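Side-chain contact in 3-carboxy-cis,cis-muconate cycloisomerase (Acinetobacter calcoaceticus, PDB 1Q5N), which is a mainly helical enzyme of the lyase (fumarase/aspartase-like) superfamily that assembles from four chains: residues G45-Q49 against S50-V54. Residues are numbered along the deposited sequence; the frame is centred on the assembly and turned at random.
Sequences GVIPQ and SAATV. Unlike the reference sequence in segment 50-54: Thr53 (reference Asn), Val54 (reference Cys).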
loop_
_atom_site.group_PDB
_atom_site.type_symbol
_atom_site.label_atom_id
_atom_site.label_comp_id
_atom_site.label_asym_id
_atom_site.label_seq_id
_atom_site.Cartn_x
_atom_site.Cartn_y
_atom_site.Cartn_z
ATOM N N GLY A 45 -34.876 -33.411 -2.699
ATOM C CA GLY A 45 -34.660 -34.830 -2.547
ATOM C C GLY A 45 -33.303 -35.314 -2.074
ATOM O O GLY A 45 -33.200 -36.444 -1.602
ATOM N N VAL A 46 -32.255 -34.507 -2.161
ATOM C CA VAL A 46 -30.944 -34.989 -1.723
ATOM C C VAL A 46 -30.864 -35.482 -0.266
ATOM O O VAL A 46 -30.045 -36.336 0.042
ATOM C CB VAL A 46 -29.865 -33.934 -1.998
ATOM C CG1 VAL A 46 -28.487 -34.437 -1.543
ATOM C CG2 VAL A 46 -29.876 -33.607 -3.491
ATOM N N ILE A 47 -31.649 -34.937 0.654
ATOM C CA ILE A 47 -31.619 -35.494 2.007
ATOM C C ILE A 47 -33.066 -35.510 2.470
ATOM O O ILE A 47 -33.902 -34.754 1.957
ATOM C CB ILE A 47 -30.764 -34.697 3.039
ATOM C CG1 ILE A 47 -31.429 -33.357 3.345
ATOM C CG2 ILE A 47 -29.319 -34.590 2.552
ATOM C CD1 ILE A 47 -30.819 -32.628 4.494
ATOM N N PRO A 48 -33.385 -36.383 3.438
ATOM C CA PRO A 48 -34.764 -36.469 3.938
ATOM C C PRO A 48 -35.261 -35.221 4.627
ATOM O O PRO A 48 -34.560 -34.630 5.456
ATOM C CB PRO A 48 -34.723 -37.666 4.875
ATOM C CG PRO A 48 -33.283 -37.682 5.356
ATOM C CD PRO A 48 -32.493 -37.333 4.127
ATOM N N GLN A 49 -36.476 -34.832 4.268
ATOM C CA GLN A 49 -37.114 -33.667 4.836
ATOM C C GLN A 49 -37.098 -33.759 6.337
ATOM O O GLN A 49 -37.103 -32.741 7.038
ATOM C CB GLN A 49 -38.562 -33.563 4.386
ATOM C CG GLN A 49 -39.282 -32.403 5.056
ATOM C CD GLN A 49 -38.650 -31.043 4.722
ATOM O OE1 GLN A 49 -38.472 -30.706 3.531
ATOM N NE2 GLN A 49 -38.314 -30.250 5.765
ATOM N N SER A 50 -37.077 -34.980 6.838
ATOM C CA SER A 50 -37.076 -35.159 8.272
ATOM C C SER A 50 -35.820 -34.531 8.891
ATOM O O SER A 50 -35.919 -33.735 9.828
ATOM C CB SER A 50 -37.139 -36.649 8.596
ATOM O OG SER A 50 -36.211 -36.980 9.623
ATOM N N ALA A 51 -34.642 -34.892 8.363
ATOM C CA ALA A 51 -33.359 -34.393 8.869
ATOM C C ALA A 51 -33.277 -32.863 8.823
ATOM O O ALA A 51 -32.845 -32.234 9.794
ATOM C CB ALA A 51 -32.212 -35.017 8.076
ATOM N N ALA A 52 -33.715 -32.278 7.703
ATOM C CA ALA A 52 -33.713 -30.832 7.528
ATOM C C ALA A 52 -34.494 -30.154 8.645
ATOM O O ALA A 52 -34.064 -29.114 9.181
ATOM C CB ALA A 52 -34.319 -30.455 6.184
ATOM N N THR A 53 -35.644 -30.730 9.004
ATOM C CA THR A 53 -36.466 -30.136 10.060
ATOM C C THR A 53 -35.780 -30.198 11.435
ATOM O O THR A 53 -35.879 -29.258 12.213
ATOM C CB THR A 53 -37.885 -30.789 10.123
ATOM O OG1 THR A 53 -38.644 -30.383 8.976
ATOM C CG2 THR A 53 -38.641 -30.326 11.350
ATOM N N VAL A 54 -35.089 -31.292 11.729
ATOM C CA VAL A 54 -34.389 -31.404 12.998
ATOM C C VAL A 54 -33.203 -30.413 13.059
ATOM O O VAL A 54 -32.938 -29.778 14.085
ATOM C CB VAL A 54 -33.870 -32.815 13.179
ATOM C CG1 VAL A 54 -32.830 -32.861 14.289
ATOM C CG2 VAL A 54 -35.031 -33.737 13.482
#
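Gln49 and Thr53 join one turn apart at the start of helix 49-59, through both backbone and side chain. This is the N-terminal first turn of a helix, with Pro48 at the N-cap position. The backbone bond runs from Thr53 N to Gln49 O at 3.2 Å, an i to i+4 helical bond. A second bond lies beside it, donated by the Gln49 amide. Its NE2 reaches Thr53 OG1 at 3.2 Å, and the N-H points at the oxygen with an angle of 157°. The hydroxyl oxygen sits almost in the amide plane of Gln49, so the amide is turned to present an N-H directly. Gln49 CG is anti to the backbone N (chi1 176°). The chain then bends at chi2 (61°), which carries the amide forward along the first turn to Thr53. Thr53 OG1 lies beside its own backbone N, on the same side of the turn as the Gln49 amide. The two bonds tie the same pair of residues, and the side-chain bond should limit rotation of the exposed Gln49 amide. A weak backbone bond comes one residue earlier, from Ala52 N to Pro48 O at 3.4 Å.

Packing lies on one side of these bonds. Ala52 CB lies over the flat face of the Gln49 amide, 4.0 Å from NE2. Both residues also touch Ala42 of helix 23-43, so the new helix rests on the end of the preceding one. Ile47 is buried in the connecting loop, and its CD1 lies 4.5 Å from Ala52 CB, a loose apolar contact. Tyr103 meets both Ile47 and Ala51 from another loop. No other chain of the tetramer touches this turn, which lies far from the centre of its own chain. At the proline ring, Pro48 CG rests against the methyl CB of Ala51 at 4.0 Å.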